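Local coordinates for protein extracellular invertase (Aspergillus kawachii, PDB 5XH8) that is a family 32 beta-fructofuranosidase that probably hydrolyses sucrose and has high transfructosylation activity, transferring fructosyl units, probably to make fructooligosaccharides such as 1-kestose, at residues P158-A163 with T167-P172; F477-L480 with S486-V489. All blocks are in the same frame, centred on the assembly; numbering follows the deposited sequence.

Interaction 1. Residues P158-A163 with T167-P172; sequences PGPPFA and TAFRDP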
loop_
_atom_site.group_PDB
_atom_site.type_symbol
_atom_site.label_atom_id
_atom_site.label_comp_id
_atom_site.label_asym_id
_atom_site.label_seq_id
_atom_site.Cartn_x
_atom_site.Cartn_y
_atom_site.Cartn_z
ATOM N N PRO A 158 1.730 -4.370 -3.233
ATOM C CA PRO A 158 1.716 -2.942 -2.822
ATOM C C PRO A 158 2.744 -2.019 -3.449
ATOM O O PRO A 158 2.700 -0.801 -3.251
ATOM C CB PRO A 158 1.960 -2.988 -1.295
ATOM C CG PRO A 158 1.862 -4.403 -0.876
ATOM C CD PRO A 158 2.049 -5.265 -2.094
ATOM N N GLY A 159 3.682 -2.560 -4.183
ATOM C CA GLY A 159 4.605 -1.714 -4.900
ATOM C C GLY A 159 5.641 -2.594 -5.525
ATOM O O GLY A 159 5.561 -3.830 -5.398
ATOM N N PRO A 160 6.604 -1.967 -6.212
ATOM C CA PRO A 160 7.645 -2.710 -6.892
ATOM C C PRO A 160 8.676 -3.257 -5.908
ATOM O O PRO A 160 8.622 -2.926 -4.737
ATOM C CB PRO A 160 8.260 -1.672 -7.825
ATOM C CG PRO A 160 8.000 -0.371 -7.194
ATOM C CD PRO A 160 6.731 -0.513 -6.413
ATOM N N PRO A 161 9.621 -4.073 -6.389
ATOM C CA PRO A 161 10.668 -4.594 -5.505
ATOM C C PRO A 161 11.418 -3.491 -4.776
ATOM O O PRO A 161 11.458 -2.330 -5.246
ATOM C CB PRO A 161 11.585 -5.381 -6.454
ATOM C CG PRO A 161 10.671 -5.808 -7.575
ATOM C CD PRO A 161 9.712 -4.655 -7.745
ATOM N N PHE A 162 11.932 -3.851 -3.605
ATOM C CA PHE A 162 12.498 -2.908 -2.645
ATOM C C PHE A 162 13.421 -1.869 -3.286
ATOM O O PHE A 162 14.396 -2.218 -3.949
ATOM C CB PHE A 162 13.264 -3.673 -1.550
ATOM C CG PHE A 162 13.883 -2.774 -0.505
ATOM C CD1 PHE A 162 13.085 -2.150 0.437
ATOM C CD2 PHE A 162 15.258 -2.523 -0.498
ATOM C CE1 PHE A 162 13.623 -1.304 1.397
ATOM C CE2 PHE A 162 15.819 -1.673 0.457
ATOM C CZ PHE A 162 14.993 -1.067 1.410
ATOM N N ALA A 163 13.093 -0.594 -3.090
ATOM C CA ALA A 163 13.891 0.543 -3.570
ATOM C C ALA A 163 14.043 0.683 -5.095
ATOM O O ALA A 163 14.862 1.492 -5.557
ATOM C CB ALA A 163 15.262 0.566 -2.884
ATOM N N THR A 167 9.777 3.665 -13.655
ATOM C CA THR A 167 9.141 4.615 -14.564
ATOM C C THR A 167 7.618 4.453 -14.579
ATOM O O THR A 167 6.889 5.417 -14.860
ATOM C CB THR A 167 9.616 4.427 -16.011
ATOM O OG1 THR A 167 9.599 3.037 -16.363
ATOM C CG2 THR A 167 11.033 5.001 -16.198
ATOM N N ALA A 168 7.191 3.221 -14.308
ATOM C CA ALA A 168 5.825 2.749 -14.366
ATOM C C ALA A 168 5.815 1.357 -13.772
ATOM O O ALA A 168 6.840 0.644 -13.810
ATOM C CB ALA A 168 5.333 2.662 -15.807
ATOM N N PHE A 169 4.647 0.962 -13.261
ATOM C CA PHE A 169 4.462 -0.334 -12.629
ATOM C C PHE A 169 2.986 -0.755 -12.676
ATOM O O PHE A 169 2.259 -0.650 -11.686
ATOM C CB PHE A 169 4.991 -0.265 -11.198
ATOM C CG PHE A 169 5.090 -1.596 -10.521
ATOM C CD1 PHE A 169 6.052 -2.509 -10.904
ATOM C CD2 PHE A 169 4.264 -1.909 -9.473
ATOM C CE1 PHE A 169 6.143 -3.742 -10.284
ATOM C CE2 PHE A 169 4.357 -3.135 -8.834
ATOM C CZ PHE A 169 5.309 -4.052 -9.238
ATOM N N ARG A 170 2.545 -1.240 -13.838
ATOM C CA ARG A 170 1.114 -1.427 -14.065
ATOM C C ARG A 170 0.801 -2.474 -15.112
ATOM O O ARG A 170 1.717 -3.056 -15.711
ATOM C CB ARG A 170 0.481 -0.084 -14.443
ATOM C CG ARG A 170 1.125 0.626 -15.616
ATOM C CD ARG A 170 0.263 1.812 -16.088
ATOM N NE ARG A 170 0.918 2.545 -17.173
ATOM C CZ ARG A 170 1.824 3.523 -17.034
ATOM N NH1 ARG A 170 2.175 3.999 -15.831
ATOM N NH2 ARG A 170 2.372 4.067 -18.132
ATOM N N ASP A 171 -0.499 -2.693 -15.310
ATOM C CA ASP A 171 -1.051 -3.543 -16.371
ATOM C C ASP A 171 -0.703 -5.025 -16.143
ATOM O O ASP A 171 -0.195 -5.696 -17.039
ATOM C CB ASP A 171 -0.580 -3.114 -17.767
ATOM C CG ASP A 171 -0.744 -1.634 -18.043
ATOM O OD1 ASP A 171 -1.627 -0.990 -17.444
ATOM O OD2 ASP A 171 0.048 -1.127 -18.893
ATOM N N PRO A 172 -0.998 -5.543 -14.953
ATOM C CA PRO A 172 -0.645 -6.933 -14.687
ATOM C C PRO A 172 -1.342 -7.873 -15.668
ATOM O O PRO A 172 -2.563 -7.715 -15.937
ATOM C CB PRO A 172 -1.135 -7.152 -13.252
ATOM C CG PRO A 172 -2.227 -6.136 -13.067
ATOM C CD PRO A 172 -1.733 -4.946 -13.811
#
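One face of the Phe169 ring is taken up by Pro160, whose CB sits 3.9 Å from the ring centroid and only 12° off the ring normal, a CH-pi contact. The alpha carbon lies over the same ring, Pro160 CA being 3.6 Å from Phe169 CZ. Beside it the Gly159 carbonyl carbon comes within 3.6 Å of Phe169 CE2, and Pro161 CD makes a looser approach to Phe169 CE1 at 4.5 Å; both come in obliquely. The phenyl reaches this far because CG stands anti to the backbone N (chi1 -169°), which carries the ring out from strand 166-176 toward the loop 158-163. Ile195 of the adjacent strand 191-199 and Tyr209 of the next strand, 203-211, also touch Phe169. In this five-bladed beta-propeller, the catalytic module of family 32, the contact thus lays the linker between two consecutive blades against the first strand of the second. Proline suits the loop, since its CB and the more polarised CA present C-H bonds to the aromatic face and its ring restricts the backbone. No hydrogen bond spans the two segments, so the attachment rests on dispersion and weak C-H electrostatics, with little directional demand beyond the seating of CB over the ring.

Interaction 2. Residues F477-L480 with S486-V489; sequences FQIL and STTV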
loop_
_atom_site.group_PDB
_atom_site.type_symbol
_atom_site.label_atom_id
_atom_site.label_comp_id
_atom_site.label_asym_id
_atom_site.label_seq_id
_atom_site.Cartn_x
_atom_site.Cartn_y
_atom_site.Cartn_z
ATOM N N PHE A 477 -4.545 0.882 -54.409
ATOM C CA PHE A 477 -5.901 1.306 -54.706
ATOM C C PHE A 477 -6.189 2.678 -54.148
ATOM O O PHE A 477 -5.588 3.113 -53.174
ATOM C CB PHE A 477 -6.924 0.323 -54.159
ATOM C CG PHE A 477 -6.770 -1.070 -54.682
ATOM C CD1 PHE A 477 -7.426 -1.469 -55.844
ATOM C CD2 PHE A 477 -5.974 -1.995 -54.008
ATOM C CE1 PHE A 477 -7.275 -2.755 -56.330
ATOM C CE2 PHE A 477 -5.826 -3.284 -54.490
ATOM C CZ PHE A 477 -6.472 -3.663 -55.653
ATOM N N GLN A 478 -7.123 3.350 -54.804
ATOM C CA GLN A 478 -7.675 4.590 -54.338
ATOM C C GLN A 478 -9.089 4.246 -53.880
ATOM O O GLN A 478 -9.839 3.621 -54.620
ATOM C CB GLN A 478 -7.686 5.619 -55.466
ATOM C CG GLN A 478 -7.923 7.023 -54.983
ATOM C CD GLN A 478 -8.004 8.030 -56.120
ATOM O OE1 GLN A 478 -9.019 8.141 -56.805
ATOM N NE2 GLN A 478 -6.943 8.783 -56.302
ATOM N N ILE A 479 -9.440 4.622 -52.656
ATOM C CA ILE A 479 -10.741 4.269 -52.074
ATOM C C ILE A 479 -11.417 5.493 -51.512
ATOM O O ILE A 479 -10.785 6.537 -51.369
ATOM C CB ILE A 479 -10.612 3.191 -50.964
ATOM C CG1 ILE A 479 -9.753 3.702 -49.784
ATOM C CG2 ILE A 479 -10.025 1.912 -51.547
ATOM C CD1 ILE A 479 -9.723 2.758 -48.593
ATOM N N LEU A 480 -12.695 5.345 -51.171
ATOM C CA LEU A 480 -13.470 6.425 -50.570
ATOM C C LEU A 480 -13.334 7.736 -51.398
ATOM O O LEU A 480 -13.044 8.811 -50.860
ATOM C CB LEU A 480 -13.048 6.625 -49.099
ATOM C CG LEU A 480 -13.245 5.414 -48.169
ATOM C CD1 LEU A 480 -12.477 5.584 -46.848
ATOM C CD2 LEU A 480 -14.726 5.175 -47.928
ATOM N N SER A 486 -10.485 11.586 -51.520
ATOM C CA SER A 486 -9.943 10.289 -51.887
ATOM C C SER A 486 -8.925 9.826 -50.845
ATOM O O SER A 486 -8.248 10.627 -50.211
ATOM C CB SER A 486 -9.248 10.342 -53.264
ATOM O OG SER A 486 -8.173 11.258 -53.232
ATOM N N THR A 487 -8.779 8.519 -50.736
ATOM C CA THR A 487 -7.737 7.935 -49.910
ATOM C C THR A 487 -6.967 6.931 -50.744
ATOM O O THR A 487 -7.583 6.131 -51.444
ATOM C CB THR A 487 -8.374 7.221 -48.702
ATOM O OG1 THR A 487 -9.100 8.181 -47.931
ATOM C CG2 THR A 487 -7.307 6.563 -47.857
ATOM N N THR A 488 -5.641 6.942 -50.646
ATOM C CA THR A 488 -4.818 6.031 -51.440
ATOM C C THR A 488 -3.986 5.149 -50.541
ATOM O O THR A 488 -3.313 5.630 -49.628
ATOM C CB THR A 488 -3.933 6.799 -52.441
ATOM O OG1 THR A 488 -4.762 7.709 -53.151
ATOM C CG2 THR A 488 -3.331 5.868 -53.446
ATOM N N VAL A 489 -4.075 3.847 -50.798
ATOM C CA VAL A 489 -3.358 2.827 -50.056
ATOM C C VAL A 489 -2.474 2.128 -51.070
ATOM O O VAL A 489 -2.999 1.553 -52.030
ATOM C CB VAL A 489 -4.328 1.779 -49.439
ATOM C CG1 VAL A 489 -3.550 0.662 -48.760
ATOM C CG2 VAL A 489 -5.289 2.439 -48.470
HETATM O O HOH W 1 -11.349 9.545 -48.749
#
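Gln478 extends across Thr488 and Ser486, its CG 3.7 Å from Thr488 OG1 and its amide carbon CD 3.9 Å from Ser486 CB. With CG anti to the backbone N (chi1 -166°) and the chain extended beyond it, the amide lies over the serine methylene, while OE1 is hydrogen-bonded to Ser481. Ser486 OG bonds instead to Asn504. Such small or flexible polar residues suit a partly exposed face. Beneath them the backbones pair as the antiparallel beta hairpin of strands 474-481 and 487-492, in one sheet of the beta-sandwich that forms the C-terminal module of family 32 enzymes. Phe477 and Val489 form one hydrogen-bonded pair, Ile479 and Thr487 the next, with Gln478 and Thr488 as the non-hydrogen-bonded pair between; Ile479 N to Thr487 O, at 2.7 Å, is nearly straight (N-H...O 170°). The other face, of Phe477, Ile479, Thr487 and Val489, is largely apolar: Ile479 CG1 packs on Thr487 CB at 3.9 Å, and Ile479 CD1 reaches Val489 CG2 at 4.4 Å. Branched residues suit extended strands, and Phe477 turns away from the hairpin to fill the core against Leu458 and Leu542 of the facing sheet. At the turn end, one water donates to Leu480 O and accepts from Thr487 OG1, both at 2.8 Å; that hydroxyl, buried with its residue, also bonds to Thr505.

Overall arrangement
Interactions 1 and 2 lie on opposite sides of the chain's centre, their own centres 45 Å apart and their nearest atoms about 30 Å apart. They follow one another along the sequence: interaction 1 is complete in the N-terminal beta-propeller before interaction 2 opens in the C-terminal beta-sandwich, and no sheet is common to both. The first ties a loop to strand 166-176, an outermost strand of a four-stranded blade, and its loop also meets the second subunit, where Phe162 packs edge-to-face on Tyr212 of that chain. The second joins two inner strands of a six-stranded sheet, and no other chain touches it. Each therefore serves its own module, one with its loop in the interface between the two subunits, the other within the sandwich.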